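Local coordinates for OTU domain-containing protein wMelOTU (Wolbachia pipientis wMel, PDB 6W9O) that probably cleaves ubiquitin from modified proteins as a bacterial OTU-family cysteine protease, a deubiquitinase thought to act as an effector, at residues 58-63 against 192-197. Sequence-based numbering, arbitrary orientation. Where two conformers were deposited one is given.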
ATOM      1  N   PHE A  58       3.967  -0.583   2.371  1.00 13.07           N
ATOM      2  CA  PHE A  58       2.753  -0.417   3.175  1.00 13.39           C
ATOM      3  C   PHE A  58       3.010  -0.799   4.625  1.00 12.31           C
ATOM      4  O   PHE A  58       2.612  -0.074   5.540  1.00 15.32           O
ATOM      5  CB  PHE A  58       1.641  -1.303   2.572  1.00 13.29           C
ATOM      6  CG  PHE A  58       0.274  -1.098   3.178  1.00 12.50           C
ATOM      7  CD1 PHE A  58      -0.692  -0.318   2.514  1.00 14.08           C
ATOM      8  CD2 PHE A  58      -0.076  -1.714   4.395  1.00 14.69           C
ATOM      9  CE1 PHE A  58      -1.953  -0.123   3.100  1.00 16.26           C
ATOM     10  CE2 PHE A  58      -1.361  -1.538   4.933  1.00 16.16           C
ATOM     11  CZ  PHE A  58      -2.262  -0.689   4.274  1.00 16.38           C
ATOM     12  N   ARG A  59       3.678  -1.928   4.853  1.00 12.17           N
ATOM     13  CA  ARG A  59       3.984  -2.377   6.231  1.00 12.63           C
ATOM     14  C   ARG A  59       4.761  -1.322   6.997  1.00 14.92           C
ATOM     15  O   ARG A  59       4.500  -1.116   8.199  1.00 13.80           O
ATOM     16  CB  ARG A  59       4.868  -3.656   6.136  1.00 16.91           C
ATOM     17  CG  ARG A  59       5.635  -4.018   7.417  1.00 18.33           C
ATOM     18  CD  ARG A  59       6.553  -5.178   7.175  1.00 17.83           C
ATOM     19  NE  ARG A  59       7.843  -4.723   6.669  1.00 18.43           N
ATOM     20  CZ  ARG A  59       8.822  -4.185   7.406  1.00 21.59           C
ATOM     21  NH1 ARG A  59       8.665  -3.946   8.713  1.00 20.44           N
ATOM     22  NH2 ARG A  59       9.982  -3.887   6.820  1.00 22.19           N
ATOM     23  N   GLN A  60       5.796  -0.730   6.366  1.00 15.02           N
ATOM     24  CA  GLN A  60       6.643   0.184   7.126  1.00 13.67           C
ATOM     25  C   GLN A  60       5.877   1.431   7.494  1.00 12.94           C
ATOM     26  O   GLN A  60       6.033   1.953   8.618  1.00 13.45           O
ATOM     27  CB  GLN A  60       7.896   0.532   6.334  1.00 13.21           C
ATOM     28  CG  GLN A  60       8.894  -0.659   6.238  1.00 13.98           C
ATOM     29  CD  GLN A  60      10.111  -0.230   5.480  1.00 16.50           C
ATOM     30  OE1 GLN A  60      10.786   0.727   5.867  1.00 18.82           O
ATOM     31  NE2 GLN A  60      10.398  -0.901   4.349  1.00 16.73           N
ATOM     32  N   SER A  61       5.082   1.971   6.571  1.00 12.70           N
ATOM     33  CA  SER A  61       4.348   3.194   6.905  1.00 11.50           C
ATOM     34  C   SER A  61       3.256   2.885   7.920  1.00 13.10           C
ATOM     35  O   SER A  61       3.046   3.657   8.884  1.00 12.99           O
ATOM     36  CB  SER A  61       3.792   3.798   5.594  1.00 12.59           C
ATOM     37  OG  SER A  61       2.900   4.883   5.895  1.00 12.62           O
ATOM     38  N   LEU A  62       2.604   1.714   7.794  1.00 13.95           N
ATOM     39  CA  LEU A  62       1.596   1.308   8.783  1.00 12.93           C
ATOM     40  C   LEU A  62       2.197   1.237  10.172  1.00 12.58           C
ATOM     41  O   LEU A  62       1.602   1.720  11.152  1.00 14.36           O
ATOM     42  CB  LEU A  62       1.000  -0.053   8.397  1.00 13.86           C
ATOM     43  CG  LEU A  62      -0.115  -0.569   9.324  1.00 14.25           C
ATOM     44  CD1 LEU A  62      -1.366   0.274   9.128  1.00 16.88           C
ATOM     45  CD2 LEU A  62      -0.361  -2.064   9.066  1.00 19.04           C
ATOM     46  N   GLU A  63       3.384   0.636  10.300  1.00 12.92           N
ATOM     47  CA  GLU A  63       3.954   0.478  11.631  1.00 13.00           C
ATOM     48  C   GLU A  63       4.290   1.851  12.213  1.00 14.03           C
ATOM     49  O   GLU A  63       4.048   2.123  13.403  1.00 14.47           O
ATOM     50  CB  GLU A  63       5.210  -0.401  11.582  1.00 14.70           C
ATOM     51  CG  GLU A  63       5.776  -0.537  13.023  1.00 15.24           C
ATOM     52  CD  GLU A  63       6.993  -1.431  13.156  1.00 18.40           C
ATOM     53  OE1 GLU A  63       7.338  -2.146  12.153  1.00 20.12           O
ATOM     54  OE2 GLU A  63       7.589  -1.484  14.231  1.00 20.11           O
ATOM     55  N   PHE A 192       7.627   0.485  -5.593  1.00 12.59           N
ATOM     56  CA  PHE A 192       7.215   1.331  -4.476  1.00 13.10           C
ATOM     57  C   PHE A 192       8.294   1.374  -3.411  1.00 13.67           C
ATOM     58  O   PHE A 192       9.054   0.425  -3.220  1.00 15.40           O
ATOM     59  CB  PHE A 192       5.948   0.745  -3.825  1.00 14.06           C
ATOM     60  CG  PHE A 192       4.774   0.735  -4.767  1.00 13.34           C
ATOM     61  CD1 PHE A 192       4.044   1.890  -4.969  1.00 13.18           C
ATOM     62  CD2 PHE A 192       4.449  -0.425  -5.454  1.00 12.38           C
ATOM     63  CE1 PHE A 192       3.005   1.913  -5.885  1.00 14.66           C
ATOM     64  CE2 PHE A 192       3.403  -0.436  -6.407  1.00 14.45           C
ATOM     65  CZ  PHE A 192       2.663   0.752  -6.619  1.00 15.11           C
ATOM     66  N   GLU A 193       8.313   2.492  -2.676  1.00 12.46           N
ATOM     67  CA  GLU A 193       9.102   2.658  -1.452  0.53 13.95           C
ATOM     68  C   GLU A 193       8.201   3.309  -0.433  1.00 12.88           C
ATOM     69  O   GLU A 193       7.243   4.003  -0.781  1.00 12.84           O
ATOM     70  CB  GLU A 193      10.283   3.602  -1.699  0.53 15.01           C
ATOM     71  CG  GLU A 193      11.436   3.029  -2.565  0.53 16.95           C
ATOM     72  CD  GLU A 193      12.059   4.113  -3.474  0.53 19.16           C
ATOM     73  OE1 GLU A 193      11.306   4.752  -4.238  0.53 28.71           O
ATOM     74  OE2 GLU A 193      13.270   4.347  -3.420  0.53 24.80           O
ATOM     75  N   PRO A 194       8.459   3.120   0.867  1.00 12.88           N
ATOM     76  CA  PRO A 194       7.661   3.790   1.894  1.00 13.01           C
ATOM     77  C   PRO A 194       8.091   5.260   1.965  1.00 12.09           C
ATOM     78  O   PRO A 194       9.258   5.616   1.802  1.00 14.92           O
ATOM     79  CB  PRO A 194       8.059   3.045   3.193  1.00 13.43           C
ATOM     80  CG  PRO A 194       9.479   2.655   2.959  1.00 13.82           C
ATOM     81  CD  PRO A 194       9.527   2.260   1.436  1.00 16.47           C
ATOM     82  N   LEU A 195       7.106   6.153   2.267  1.00 12.40           N
ATOM     83  CA  LEU A 195       7.429   7.549   2.580  1.00 12.68           C
ATOM     84  C   LEU A 195       7.269   7.697   4.089  1.00 12.58           C
ATOM     85  O   LEU A 195       6.160   7.554   4.594  1.00 14.19           O
ATOM     86  CB  LEU A 195       6.482   8.481   1.837  1.00 12.76           C
ATOM     87  CG  LEU A 195       6.824   9.952   2.062  1.00 14.97           C
ATOM     88  CD1 LEU A 195       8.018  10.302   1.159  1.00 18.07           C
ATOM     89  CD2 LEU A 195       5.638  10.868   1.733  1.00 19.66           C
ATOM     90  N   LEU A 196       8.388   7.919   4.789  1.00 12.56           N
ATOM     91  CA  LEU A 196       8.380   7.861   6.259  1.00 13.13           C
ATOM     92  C   LEU A 196       8.631   9.245   6.817  1.00 17.05           C
ATOM     93  O   LEU A 196       9.030  10.164   6.117  1.00 16.57           O
ATOM     94  CB  LEU A 196       9.435   6.857   6.730  1.00 14.85           C
ATOM     95  CG  LEU A 196       9.219   5.412   6.216  1.00 15.96           C
ATOM     96  CD1 LEU A 196      10.395   4.475   6.479  1.00 18.64           C
ATOM     97  CD2 LEU A 196       7.928   4.836   6.811  1.00 18.26           C
ATOM     98  N   ASP A 197       8.417   9.394   8.130  1.00 14.77           N
ATOM     99  CA  ASP A 197       8.466  10.699   8.804  1.00 15.60           C
ATOM    100  C   ASP A 197       9.623  10.682   9.780  1.00 16.12           C
ATOM    101  O   ASP A 197       9.651   9.841  10.699  1.00 15.71           O
ATOM    102  CB  ASP A 197       7.132  10.871   9.530  1.00 16.27           C
ATOM    103  CG  ASP A 197       6.969  12.200  10.206  1.00 16.55           C
ATOM    104  OD1 ASP A 197       5.808  12.459  10.582  1.00 18.98           O
ATOM    105  OD2 ASP A 197       7.935  12.970  10.377  1.00 15.98           O
TER
HETATM  106  O   HOH W   1       4.357   7.097   6.585  1.00 15.55           O
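Gln60 contributes the largest share of the contact, its CB and its carboxamide lying against the ring of Pro194. Its CG is anti to the carbonyl carbon (chi1 -72°), and from there the chain runs out extended, crossing the proline obliquely. Gln60 CB meets Pro194 CB at 4.0 Å, while farther out Pro194 CG lies over one face of the carboxamide, 3.7 Å from Gln60 OE1 and almost as near to CD and NE2. Leu196 crosses the glutamine at about a right angle and splits its two methyls: CD1 touches Gln60 OE1 at 3.8 Å, whereas CD2 reaches the helix backbone, 3.9 Å from Ser61 CA. The amide is anchored by a hydrogen bond from Gln60 NE2 to Gln46 O. Ser61 and Leu195 are joined through a water, which lies 2.7 Å from Ser61 OG and donates to Leu195 O, also at 2.7 Å; Ser61 OG is hydrogen-bonded to His183 N as well, tying the helix to the adjacent strand 181-188. The axes of 58-63 and 192-197 come within 7.4 Å of each other at an angle of 13°, as helix 53-66 packs on strand 191-197 in the helix-on-sheet core of the papain-like OTU fold.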